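Local coordinates for protein VP5 (Halorubrum pleomorphic virus 2, PDB 6QGI) that probably mediates fusion of the viral envelope with the membrane of its haloarchaeal host, as an envelope fusion protein of a prokaryotic virus, at residues N383-E388 and D416-E421; G354-Y359 and E421-L426; T371-S376 and G403-D408; T306-G311 and Q440-I445. One frame throughout, in Å; residues are numbered along the deposited sequence.

Interaction 1. Residues N383-E388 and D416-E421; sequences NTAANE and DITSIE
T384 sends CG2 back beside its backbone N, anti to its carbonyl carbon. T418 is turned differently: OG1 lies anti to the backbone N (chi1 -177°) and CG2 takes the crowded position between the N and the carbonyl carbon. The two threonines cross at about a right angle and meet methyl to methyl, T384 CG2 to T418 CG2 3.9 Å. CD1 of I420 reaches the same methyl obliquely, at 3.8 Å from T384 CG2, although T384 and I420 are a non-hydrogen-bonded antiparallel pair whose side chains diverge. Backbone bonds flank this pair. E421 N gives its hydrogen to N383 O over 3.1 Å, coming in nearly along the C=O axis, whereas the bond from A385 N to S419 O (3.0 Å) is weak, bent to 123°. The E421 chain folds at chi2, laying CG against A385 CA at 3.8 Å. N383 OD1 is held by T389. T384 to N387 form a type I turn linking strands 378-384 and 389-393, and E421 and S422 both face N383: a tight beta hairpin paired with strand 418-427 through a classic beta bulge.

Interaction 2. Residues G354-Y359 and E421-L426; sequences GDWTAY and ESARFL
F425 N donates to G354 O over 2.8 Å, nearly straight at 167° and almost along the C=O axis. The second main bond, W356 N to A423 O, is equally short at 2.8 Å, but its donor stands above the carbonyl plane. A423 O also has D355 OD1 only 2.9 Å away; both are acceptors, so this approach is probably unfavourable by itself. The two backbone bonds flank the non-hydrogen-bonded pair D355-R424 and belong to the last, loosely paired part of strand 343-355 on antiparallel strand 418-427, after which the chain peels off through an inverse gamma turn centred on A358. Farther along, Y359 OH makes a weak bond to E421 O. The extended R424 side chain leads away from D355, and its NH1 makes a salt bridge with E381. F425, its CG in the crowded position (chi1 74°), lays its ring along the side-chain-less G354, with CE1 3.6 Å from G354 CA. W356 stands about perpendicular to F425 and offers its edge, CE3 to F425 CD1 3.9 Å; A358 CB lies over one indole face, and Y375 meets both aromatic rings edge-to-face. A423 CB fits between W356 CB (3.9 Å) and Y359 CD2 (3.7 Å).

Interaction 3. Residues T371-S376 and G403-D408; sequences TSEPYS and GTWYHD
The flat indole of W405 is pressed by one face against the loop 371-376, which runs across it from S372 to P374. CG of W405 stands beside its own backbone N, anti to the carbonyl carbon, and this turns the ring broadside to the loop. E373 takes the six-membered ring: its CB sits 4.0 Å from that ring's centroid, 24° off the normal, a CH-pi contact over the face. Next along the chain, P374 does the same for the five-membered ring, with CD 4.2 Å from the centroid and 14° off the normal. One residue thus serves each half of the indole. The backbone between S372 and E373 completes the layer, E373 N lying 3.3 Å from W405 CZ3 and S372 C 3.5 Å from W405 CE3, while T371 O comes to the edge of the ring. E373 CG is anti to the backbone N, and the chain runs on extended, crossing the indole obliquely; CG is 3.6 Å from W405 CZ2, and the carboxylate plane is 28° from that of the ring. E373 OE2 is bonded to the N of I1, which would help fix this course over the indole. No hydrogen bond joins the two segments, so apolar and CH-pi contacts carry the interaction. The P374 side chain is about 9 Å from the glycan on N396. W405 itself is tied by its backbone to L370. E373 and P374 thus make paired CH-pi contacts over one face of a tryptophan, packing the loop after strand 367-370 on strand 405-408 of a small antiparallel sheet.

Interaction 4. Residues T306-G311 and Q440-I445; sequences TIQDTG and QGSFTI
Three backbone hydrogen bonds set the register. T306 and T444 are a hydrogen-bonded antiparallel pair: T306 N donates to T444 O and T444 N to T306 O, each over 2.8 Å and each with the donor in the carbonyl plane. The third, Q308 N to S442 O, is longer at 3.2 Å, more bent, and reaches the oxygen from above its carbonyl plane, as the chains begin to part. T306 O also receives a CA-H...O contact from F443 CA at 3.1 Å, so this oxygen is approached by two neighbouring groups of the opposite strand. The apolar part is small and buried. I307 sends CG1 back beside its backbone N (chi1 -55°), and CD1 at its tip touches F443 CB at 3.6 Å, the two side chains crossing obliquely; the F443 ring itself leads away, toward I305 and Y334. Among the polar side chains, T306 and T444 share one face, and Q308 reaches across to T444. Extended beyond CG, Q308 crosses T444 at about a right angle, bringing CG to 3.7 Å from T444 OG1. That hydroxyl bonds to T333 OG1, and T306 OG1 bonds to D446. Within 306-311 the carbonyl of I307 accepts from two amides, T310 N (3.2 Å) and G311 N (2.7 Å), which closes the turn; G311, with positive phi (86°), which favours glycine, precedes the return strand. The turn connects strands 301-307 and 312-320 into a beta hairpin, and strand 443-450 pairs antiparallel with 301-307.

In the fold
Interactions 1 and 2 share E421 and use successive parts of strand 418-427, their centres 13 Å apart; that strand lies between 378-384 in the first and 343-355 in the second. Interaction 3, 12 Å from interaction 2 centre to centre, brings the separate small sheet of strand 405-408 against the loop after 367-370, A358 touching T371 across the two. Interaction 4 lies about 16 Å from interaction 2, also between centres, and its chain span, from 306 to 445, encloses the other three. The segments of interactions 1 and 3 alternate along the chain. Interactions 1 to 3 lie farther from the chain centre; interactions 1, 2 and 4 use connected antiparallel strands.

Interaction 1. Residues N383-E388 and D416-E421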
loop_
_atom_site.group_PDB
_atom_site.type_symbol
_atom_site.label_atom_id
_atom_site.label_comp_id
_atom_site.label_asym_id
_atom_site.label_seq_id
_atom_site.Cartn_x
_atom_site.Cartn_y
_atom_site.Cartn_z
ATOM N N ASN A 383 -6.924 -4.839 34.128
ATOM C CA ASN A 383 -7.225 -5.724 35.247
ATOM C C ASN A 383 -6.646 -5.122 36.524
ATOM O O ASN A 383 -5.423 -5.069 36.715
ATOM C CB ASN A 383 -6.695 -7.146 34.990
ATOM C CG ASN A 383 -7.383 -7.886 33.865
ATOM O OD1 ASN A 383 -8.513 -7.590 33.486
ATOM N ND2 ASN A 383 -6.705 -8.867 33.295
ATOM N N THR A 384 -7.550 -4.629 37.380
ATOM C CA THR A 384 -7.242 -3.975 38.650
ATOM C C THR A 384 -6.774 -5.013 39.696
ATOM O O THR A 384 -7.025 -6.211 39.525
ATOM C CB THR A 384 -8.471 -3.183 39.140
ATOM O OG1 THR A 384 -9.548 -4.087 39.347
ATOM C CG2 THR A 384 -8.914 -2.092 38.161
ATOM N N ALA A 385 -6.100 -4.537 40.779
ATOM C CA ALA A 385 -5.591 -5.345 41.897
ATOM C C ALA A 385 -6.714 -6.098 42.626
ATOM O O ALA A 385 -6.476 -7.198 43.124
ATOM C CB ALA A 385 -4.842 -4.462 42.884
ATOM N N ALA A 386 -7.938 -5.521 42.648
ATOM C CA ALA A 386 -9.136 -6.107 43.257
ATOM C C ALA A 386 -9.901 -7.019 42.259
ATOM O O ALA A 386 -11.098 -7.274 42.434
ATOM C CB ALA A 386 -10.045 -5.000 43.774
ATOM N N ASN A 387 -9.179 -7.526 41.233
ATOM C CA ASN A 387 -9.618 -8.419 40.153
ATOM C C ASN A 387 -10.840 -7.864 39.376
ATOM O O ASN A 387 -11.724 -8.622 38.961
ATOM C CB ASN A 387 -9.856 -9.850 40.671
ATOM C CG ASN A 387 -8.567 -10.614 40.909
ATOM O OD1 ASN A 387 -7.492 -10.274 40.395
ATOM N ND2 ASN A 387 -8.643 -11.676 41.686
ATOM N N GLU A 388 -10.835 -6.545 39.121
ATOM C CA GLU A 388 -11.883 -5.883 38.344
ATOM C C GLU A 388 -11.341 -5.632 36.935
ATOM O O GLU A 388 -10.261 -5.054 36.779
ATOM C CB GLU A 388 -12.358 -4.573 39.007
ATOM C CG GLU A 388 -12.932 -4.721 40.408
ATOM C CD GLU A 388 -13.239 -3.427 41.144
ATOM O OE1 GLU A 388 -12.659 -2.377 40.786
ATOM O OE2 GLU A 388 -14.047 -3.468 42.098
ATOM N N ASP A 416 -12.313 2.496 43.178
ATOM C CA ASP A 416 -11.727 3.526 42.315
ATOM C C ASP A 416 -10.230 3.690 42.588
ATOM O O ASP A 416 -9.451 3.822 41.654
ATOM C CB ASP A 416 -12.466 4.867 42.499
ATOM C CG ASP A 416 -12.491 5.453 43.906
ATOM O OD1 ASP A 416 -12.132 4.734 44.862
ATOM O OD2 ASP A 416 -12.883 6.627 44.049
ATOM N N ILE A 417 -9.822 3.664 43.868
ATOM C CA ILE A 417 -8.418 3.771 44.244
ATOM C C ILE A 417 -7.862 2.354 44.263
ATOM O O ILE A 417 -8.274 1.547 45.099
ATOM C CB ILE A 417 -8.219 4.529 45.587
ATOM C CG1 ILE A 417 -8.888 5.927 45.556
ATOM C CG2 ILE A 417 -6.712 4.646 45.908
ATOM C CD1 ILE A 417 -9.073 6.602 46.903
ATOM N N THR A 418 -6.973 2.038 43.297
ATOM C CA THR A 418 -6.366 0.710 43.146
ATOM C C THR A 418 -5.072 0.793 42.300
ATOM O O THR A 418 -4.647 1.889 41.942
ATOM C CB THR A 418 -7.402 -0.299 42.558
ATOM O OG1 THR A 418 -6.829 -1.606 42.481
ATOM C CG2 THR A 418 -7.971 0.126 41.201
ATOM N N SER A 419 -4.424 -0.362 42.054
ATOM C CA SER A 419 -3.213 -0.489 41.244
ATOM C C SER A 419 -3.447 -1.483 40.098
ATOM O O SER A 419 -3.913 -2.599 40.347
ATOM C CB SER A 419 -2.029 -0.923 42.103
ATOM O OG SER A 419 -1.691 0.056 43.072
ATOM N N ILE A 420 -3.138 -1.075 38.851
ATOM C CA ILE A 420 -3.292 -1.928 37.666
ATOM C C ILE A 420 -2.170 -2.976 37.678
ATOM O O ILE A 420 -0.982 -2.625 37.675
ATOM C CB ILE A 420 -3.339 -1.126 36.323
ATOM C CG1 ILE A 420 -4.432 -0.024 36.318
ATOM C CG2 ILE A 420 -3.484 -2.059 35.105
ATOM C CD1 ILE A 420 -5.948 -0.500 36.311
ATOM N N GLU A 421 -2.560 -4.258 37.728
ATOM C CA GLU A 421 -1.638 -5.392 37.769
ATOM C C GLU A 421 -1.389 -5.942 36.373
ATOM O O GLU A 421 -0.253 -6.303 36.055
ATOM C CB GLU A 421 -2.174 -6.502 38.693
ATOM C CG GLU A 421 -2.276 -6.110 40.161
ATOM C CD GLU A 421 -0.995 -5.652 40.834
ATOM O OE1 GLU A 421 0.060 -6.295 40.624
ATOM O OE2 GLU A 421 -1.052 -4.656 41.591
#

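Interaction 2. Residues G354-Y359 and E421-L426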
loop_
_atom_site.group_PDB
_atom_site.type_symbol
_atom_site.label_atom_id
_atom_site.label_comp_id
_atom_site.label_asym_id
_atom_site.label_seq_id
_atom_site.Cartn_x
_atom_site.Cartn_y
_atom_site.Cartn_z
ATOM N N GLY A 354 -2.857 -8.497 22.269
ATOM C CA GLY A 354 -1.542 -8.093 22.742
ATOM C C GLY A 354 -1.528 -7.510 24.130
ATOM O O GLY A 354 -2.414 -6.732 24.489
ATOM N N ASP A 355 -0.504 -7.873 24.912
ATOM C CA ASP A 355 -0.330 -7.376 26.268
ATOM C C ASP A 355 0.039 -5.894 26.232
ATOM O O ASP A 355 0.877 -5.473 25.426
ATOM C CB ASP A 355 0.732 -8.195 27.022
ATOM C CG ASP A 355 0.747 -7.957 28.519
ATOM O OD1 ASP A 355 -0.277 -8.255 29.181
ATOM O OD2 ASP A 355 1.786 -7.490 29.036
ATOM N N TRP A 356 -0.646 -5.100 27.067
ATOM C CA TRP A 356 -0.416 -3.666 27.201
ATOM C C TRP A 356 0.404 -3.420 28.470
ATOM O O TRP A 356 0.031 -3.881 29.551
ATOM C CB TRP A 356 -1.742 -2.894 27.216
ATOM C CG TRP A 356 -1.567 -1.413 27.078
ATOM C CD1 TRP A 356 -1.471 -0.504 28.089
ATOM C CD2 TRP A 356 -1.440 -0.671 25.856
ATOM N NE1 TRP A 356 -1.302 0.760 27.575
ATOM C CE2 TRP A 356 -1.288 0.689 26.206
ATOM C CE3 TRP A 356 -1.452 -1.022 24.495
ATOM C CZ2 TRP A 356 -1.147 1.700 25.246
ATOM C CZ3 TRP A 356 -1.319 -0.019 23.544
ATOM C CH2 TRP A 356 -1.164 1.323 23.922
ATOM N N THR A 357 1.556 -2.755 28.317
ATOM C CA THR A 357 2.497 -2.465 29.406
ATOM C C THR A 357 2.672 -0.942 29.562
ATOM O O THR A 357 3.218 -0.482 30.567
ATOM C CB THR A 357 3.831 -3.203 29.127
ATOM O OG1 THR A 357 3.590 -4.608 29.193
ATOM C CG2 THR A 357 4.939 -2.854 30.111
ATOM N N ALA A 358 2.175 -0.163 28.591
ATOM C CA ALA A 358 2.288 1.287 28.605
ATOM C C ALA A 358 1.192 1.923 29.473
ATOM O O ALA A 358 0.341 2.662 28.976
ATOM C CB ALA A 358 2.238 1.816 27.180
ATOM N N TYR A 359 1.231 1.647 30.787
ATOM C CA TYR A 359 0.261 2.173 31.741
ATOM C C TYR A 359 0.913 2.502 33.081
ATOM O O TYR A 359 1.936 1.907 33.432
ATOM C CB TYR A 359 -0.899 1.178 31.950
ATOM C CG TYR A 359 -0.505 -0.111 32.645
ATOM C CD1 TYR A 359 -0.563 -0.225 34.032
ATOM C CD2 TYR A 359 -0.115 -1.229 31.918
ATOM C CE1 TYR A 359 -0.179 -1.400 34.678
ATOM C CE2 TYR A 359 0.241 -2.421 32.552
ATOM C CZ TYR A 359 0.187 -2.508 33.934
ATOM O OH TYR A 359 0.528 -3.676 34.567
ATOM N N GLU A 421 -2.560 -4.258 37.728
ATOM C CA GLU A 421 -1.638 -5.392 37.769
ATOM C C GLU A 421 -1.389 -5.942 36.373
ATOM O O GLU A 421 -0.253 -6.303 36.055
ATOM C CB GLU A 421 -2.174 -6.502 38.693
ATOM C CG GLU A 421 -2.276 -6.110 40.161
ATOM C CD GLU A 421 -0.995 -5.652 40.834
ATOM O OE1 GLU A 421 0.060 -6.295 40.624
ATOM O OE2 GLU A 421 -1.052 -4.656 41.591
ATOM N N SER A 422 -2.447 -6.001 35.541
ATOM C CA SER A 422 -2.397 -6.505 34.167
ATOM C C SER A 422 -3.201 -5.617 33.217
ATOM O O SER A 422 -4.170 -4.984 33.633
ATOM C CB SER A 422 -2.932 -7.933 34.106
ATOM O OG SER A 422 -2.254 -8.791 35.011
ATOM N N ALA A 423 -2.802 -5.590 31.934
ATOM C CA ALA A 423 -3.458 -4.828 30.868
ATOM C C ALA A 423 -3.193 -5.460 29.512
ATOM O O ALA A 423 -2.097 -5.976 29.286
ATOM C CB ALA A 423 -2.960 -3.398 30.868
ATOM N N ARG A 424 -4.192 -5.422 28.613
ATOM C CA ARG A 424 -4.087 -5.959 27.253
ATOM C C ARG A 424 -5.011 -5.197 26.300
ATOM O O ARG A 424 -6.000 -4.616 26.748
ATOM C CB ARG A 424 -4.376 -7.479 27.209
ATOM C CG ARG A 424 -5.851 -7.894 27.270
ATOM C CD ARG A 424 -6.031 -9.325 26.797
ATOM N NE ARG A 424 -7.382 -9.591 26.299
ATOM C CZ ARG A 424 -8.362 -10.126 27.024
ATOM N NH1 ARG A 424 -8.158 -10.446 28.296
ATOM N NH2 ARG A 424 -9.552 -10.345 26.482
ATOM N N PHE A 425 -4.693 -5.200 24.995
ATOM C CA PHE A 425 -5.536 -4.540 24.002
ATOM C C PHE A 425 -6.199 -5.580 23.099
ATOM O O PHE A 425 -5.617 -6.630 22.819
ATOM C CB PHE A 425 -4.765 -3.481 23.185
ATOM C CG PHE A 425 -3.800 -3.996 22.143
ATOM C CD1 PHE A 425 -2.464 -4.211 22.455
ATOM C CD2 PHE A 425 -4.216 -4.219 20.834
ATOM C CE1 PHE A 425 -1.569 -4.676 21.488
ATOM C CE2 PHE A 425 -3.323 -4.684 19.869
ATOM C CZ PHE A 425 -2.005 -4.909 20.203
ATOM N N LEU A 426 -7.425 -5.281 22.662
ATOM C CA LEU A 426 -8.228 -6.117 21.764
ATOM C C LEU A 426 -9.111 -5.219 20.900
ATOM O O LEU A 426 -9.384 -4.092 21.299
ATOM C CB LEU A 426 -9.071 -7.162 22.540
ATOM C CG LEU A 426 -10.055 -6.662 23.614
ATOM C CD1 LEU A 426 -11.401 -6.302 23.016
ATOM C CD2 LEU A 426 -10.296 -7.719 24.629
#

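Interaction 3. Residues T371-S376 and G403-D408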
loop_
_atom_site.group_PDB
_atom_site.type_symbol
_atom_site.label_atom_id
_atom_site.label_comp_id
_atom_site.label_asym_id
_atom_site.label_seq_id
_atom_site.Cartn_x
_atom_site.Cartn_y
_atom_site.Cartn_z
ATOM N N THR A 371 0.744 5.466 29.226
ATOM C CA THR A 371 1.965 6.182 28.853
ATOM C C THR A 371 2.223 6.131 27.324
ATOM O O THR A 371 3.163 6.773 26.846
ATOM C CB THR A 371 3.156 5.680 29.675
ATOM O OG1 THR A 371 3.206 4.259 29.617
ATOM C CG2 THR A 371 3.090 6.132 31.131
ATOM N N SER A 372 1.364 5.416 26.564
ATOM C CA SER A 372 1.419 5.348 25.101
ATOM C C SER A 372 0.016 5.415 24.512
ATOM O O SER A 372 -0.940 4.943 25.127
ATOM C CB SER A 372 2.139 4.094 24.613
ATOM O OG SER A 372 3.517 4.110 24.951
ATOM N N GLU A 373 -0.093 6.016 23.314
ATOM C CA GLU A 373 -1.329 6.214 22.559
ATOM C C GLU A 373 -2.015 4.876 22.241
ATOM O O GLU A 373 -1.374 4.000 21.656
ATOM C CB GLU A 373 -1.020 6.971 21.255
ATOM C CG GLU A 373 -2.195 7.747 20.679
ATOM C CD GLU A 373 -1.837 8.898 19.753
ATOM O OE1 GLU A 373 -0.693 8.936 19.242
ATOM O OE2 GLU A 373 -2.710 9.767 19.539
ATOM N N PRO A 374 -3.305 4.688 22.621
ATOM C CA PRO A 374 -3.984 3.423 22.278
ATOM C C PRO A 374 -4.220 3.326 20.766
ATOM O O PRO A 374 -4.291 4.348 20.079
ATOM C CB PRO A 374 -5.288 3.483 23.076
ATOM C CG PRO A 374 -5.544 4.931 23.285
ATOM C CD PRO A 374 -4.213 5.624 23.319
ATOM N N TYR A 375 -4.298 2.101 20.246
ATOM C CA TYR A 375 -4.443 1.871 18.810
ATOM C C TYR A 375 -5.877 2.052 18.336
ATOM O O TYR A 375 -6.809 1.807 19.097
ATOM C CB TYR A 375 -3.923 0.475 18.431
ATOM C CG TYR A 375 -2.535 0.175 18.957
ATOM C CD1 TYR A 375 -1.488 1.076 18.782
ATOM C CD2 TYR A 375 -2.258 -1.031 19.597
ATOM C CE1 TYR A 375 -0.211 0.804 19.267
ATOM C CE2 TYR A 375 -0.978 -1.323 20.068
ATOM C CZ TYR A 375 0.041 -0.400 19.904
ATOM O OH TYR A 375 1.303 -0.678 20.367
ATOM N N SER A 376 -6.047 2.481 17.065
ATOM C CA SER A 376 -7.358 2.699 16.444
ATOM C C SER A 376 -8.102 1.386 16.266
ATOM O O SER A 376 -7.499 0.360 15.940
ATOM C CB SER A 376 -7.214 3.413 15.104
ATOM O OG SER A 376 -6.415 2.672 14.195
ATOM N N GLY A 403 2.101 13.712 26.904
ATOM C CA GLY A 403 2.165 12.340 26.406
ATOM C C GLY A 403 1.601 11.256 27.305
ATOM O O GLY A 403 2.211 10.193 27.452
ATOM N N THR A 404 0.417 11.507 27.887
ATOM C CA THR A 404 -0.295 10.556 28.748
ATOM C C THR A 404 -1.766 10.502 28.341
ATOM O O THR A 404 -2.289 11.477 27.796
ATOM C CB THR A 404 -0.126 10.883 30.237
ATOM O OG1 THR A 404 -0.292 12.282 30.450
ATOM C CG2 THR A 404 1.211 10.424 30.789
ATOM N N TRP A 405 -2.421 9.352 28.564
ATOM C CA TRP A 405 -3.821 9.177 28.195
ATOM C C TRP A 405 -4.630 8.727 29.401
ATOM O O TRP A 405 -4.384 7.652 29.944
ATOM C CB TRP A 405 -3.957 8.210 27.012
ATOM C CG TRP A 405 -3.534 8.845 25.723
ATOM C CD1 TRP A 405 -4.336 9.494 24.833
ATOM C CD2 TRP A 405 -2.191 9.006 25.244
ATOM N NE1 TRP A 405 -3.584 9.999 23.799
ATOM C CE2 TRP A 405 -2.262 9.728 24.034
ATOM C CE3 TRP A 405 -0.932 8.573 25.700
ATOM C CZ2 TRP A 405 -1.123 10.042 23.281
ATOM C CZ3 TRP A 405 0.196 8.903 24.965
ATOM C CH2 TRP A 405 0.092 9.606 23.758
ATOM N N TYR A 406 -5.574 9.574 29.839
ATOM C CA TYR A 406 -6.389 9.287 31.015
ATOM C C TYR A 406 -7.860 9.054 30.670
ATOM O O TYR A 406 -8.346 9.540 29.656
ATOM C CB TYR A 406 -6.253 10.411 32.067
ATOM C CG TYR A 406 -6.953 11.707 31.715
ATOM C CD1 TYR A 406 -6.326 12.661 30.913
ATOM C CD2 TYR A 406 -8.208 12.012 32.230
ATOM C CE1 TYR A 406 -6.956 13.867 30.600
ATOM C CE2 TYR A 406 -8.849 13.209 31.922
ATOM C CZ TYR A 406 -8.217 14.136 31.107
ATOM O OH TYR A 406 -8.850 15.312 30.786
ATOM N N HIS A 407 -8.558 8.312 31.539
ATOM C CA HIS A 407 -9.983 8.024 31.437
ATOM C C HIS A 407 -10.537 7.719 32.822
ATOM O O HIS A 407 -9.976 6.886 33.540
ATOM C CB HIS A 407 -10.278 6.871 30.458
ATOM C CG HIS A 407 -11.733 6.523 30.377
ATOM N ND1 HIS A 407 -12.633 7.336 29.711
ATOM C CD2 HIS A 407 -12.404 5.482 30.918
ATOM C CE1 HIS A 407 -13.813 6.753 29.851
ATOM N NE2 HIS A 407 -13.722 5.628 30.560
ATOM N N ASP A 408 -11.635 8.395 33.196
ATOM C CA ASP A 408 -12.283 8.190 34.488
ATOM C C ASP A 408 -13.069 6.875 34.449
ATOM O O ASP A 408 -14.124 6.794 33.815
ATOM C CB ASP A 408 -13.182 9.393 34.852
ATOM C CG ASP A 408 -13.710 9.403 36.277
ATOM O OD1 ASP A 408 -13.060 8.798 37.160
ATOM O OD2 ASP A 408 -14.760 10.038 36.513
#

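Interaction 4. Residues T306-G311 and Q440-I445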
loop_
_atom_site.group_PDB
_atom_site.type_symbol
_atom_site.label_atom_id
_atom_site.label_comp_id
_atom_site.label_asym_id
_atom_site.label_seq_id
_atom_site.Cartn_x
_atom_site.Cartn_y
_atom_site.Cartn_z
ATOM N N THR A 306 3.746 -12.504 15.985
ATOM C CA THR A 306 3.945 -11.546 17.063
ATOM C C THR A 306 4.881 -10.485 16.527
ATOM O O THR A 306 6.019 -10.802 16.178
ATOM C CB THR A 306 4.470 -12.219 18.356
ATOM O OG1 THR A 306 3.457 -13.068 18.882
ATOM C CG2 THR A 306 4.868 -11.205 19.434
ATOM N N ILE A 307 4.399 -9.235 16.450
ATOM C CA ILE A 307 5.201 -8.093 16.013
ATOM C C ILE A 307 6.097 -7.765 17.199
ATOM O O ILE A 307 5.611 -7.327 18.234
ATOM C CB ILE A 307 4.305 -6.914 15.517
ATOM C CG1 ILE A 307 3.331 -7.373 14.393
ATOM C CG2 ILE A 307 5.134 -5.695 15.077
ATOM C CD1 ILE A 307 3.982 -7.922 13.107
ATOM N N GLN A 308 7.384 -8.103 17.075
ATOM C CA GLN A 308 8.426 -7.990 18.101
ATOM C C GLN A 308 8.449 -6.663 18.880
ATOM O O GLN A 308 8.543 -6.693 20.109
ATOM C CB GLN A 308 9.805 -8.195 17.474
ATOM C CG GLN A 308 10.009 -9.560 16.856
ATOM C CD GLN A 308 11.467 -9.789 16.628
ATOM O OE1 GLN A 308 12.153 -8.999 15.966
ATOM N NE2 GLN A 308 11.981 -10.863 17.219
ATOM N N ASP A 309 8.395 -5.519 18.168
ATOM C CA ASP A 309 8.476 -4.168 18.732
ATOM C C ASP A 309 7.273 -3.755 19.609
ATOM O O ASP A 309 7.438 -2.878 20.458
ATOM C CB ASP A 309 8.644 -3.135 17.599
ATOM C CG ASP A 309 10.048 -3.025 17.014
ATOM O OD1 ASP A 309 10.842 -3.984 17.176
ATOM O OD2 ASP A 309 10.347 -1.986 16.384
ATOM N N THR A 310 6.084 -4.355 19.405
ATOM C CA THR A 310 4.871 -3.983 20.149
ATOM C C THR A 310 4.253 -5.131 20.968
ATOM O O THR A 310 3.560 -4.871 21.954
ATOM C CB THR A 310 3.814 -3.463 19.176
ATOM O OG1 THR A 310 3.523 -4.495 18.236
ATOM C CG2 THR A 310 4.246 -2.192 18.456
ATOM N N GLY A 311 4.461 -6.364 20.521
ATOM C CA GLY A 311 3.918 -7.568 21.143
ATOM C C GLY A 311 2.520 -7.909 20.664
ATOM O O GLY A 311 1.829 -8.709 21.300
ATOM N N GLN A 440 6.599 -4.443 7.749
ATOM C CA GLN A 440 7.822 -3.639 7.668
ATOM C C GLN A 440 8.755 -4.002 8.811
ATOM O O GLN A 440 9.960 -4.206 8.596
ATOM C CB GLN A 440 7.492 -2.132 7.725
ATOM C CG GLN A 440 6.224 -1.692 6.995
ATOM C CD GLN A 440 6.377 -1.604 5.497
ATOM O OE1 GLN A 440 7.448 -1.845 4.922
ATOM N NE2 GLN A 440 5.290 -1.247 4.829
ATOM N N GLY A 441 8.182 -4.087 10.011
ATOM C CA GLY A 441 8.897 -4.421 11.232
ATOM C C GLY A 441 8.988 -5.911 11.470
ATOM O O GLY A 441 8.197 -6.684 10.917
ATOM N N SER A 442 9.948 -6.307 12.326
ATOM C CA SER A 442 10.214 -7.686 12.697
ATOM C C SER A 442 9.014 -8.337 13.388
ATOM O O SER A 442 8.218 -7.668 14.053
ATOM C CB SER A 442 11.444 -7.771 13.583
ATOM O OG SER A 442 12.632 -7.506 12.859
ATOM N N PHE A 443 8.879 -9.647 13.173
ATOM C CA PHE A 443 7.786 -10.474 13.668
ATOM C C PHE A 443 8.242 -11.923 13.835
ATOM O O PHE A 443 9.141 -12.379 13.122
ATOM C CB PHE A 443 6.579 -10.403 12.695
ATOM C CG PHE A 443 6.839 -10.989 11.324
ATOM C CD1 PHE A 443 7.419 -10.220 10.317
ATOM C CD2 PHE A 443 6.528 -12.315 11.046
ATOM C CE1 PHE A 443 7.693 -10.775 9.059
ATOM C CE2 PHE A 443 6.800 -12.866 9.790
ATOM C CZ PHE A 443 7.371 -12.089 8.802
ATOM N N THR A 444 7.581 -12.653 14.737
ATOM C CA THR A 444 7.885 -14.055 15.001
ATOM C C THR A 444 6.635 -14.900 14.755
ATOM O O THR A 444 5.560 -14.562 15.248
ATOM C CB THR A 444 8.424 -14.224 16.440
ATOM O OG1 THR A 444 9.406 -13.219 16.709
ATOM C CG2 THR A 444 9.006 -15.614 16.693
ATOM N N ILE A 445 6.780 -15.997 14.002
ATOM C CA ILE A 445 5.680 -16.923 13.742
ATOM C C ILE A 445 5.570 -17.818 14.980
ATOM O O ILE A 445 6.427 -18.665 15.185
ATOM C CB ILE A 445 5.890 -17.717 12.417
ATOM C CG1 ILE A 445 5.987 -16.761 11.204
ATOM C CG2 ILE A 445 4.774 -18.736 12.220
ATOM C CD1 ILE A 445 6.632 -17.330 9.975
#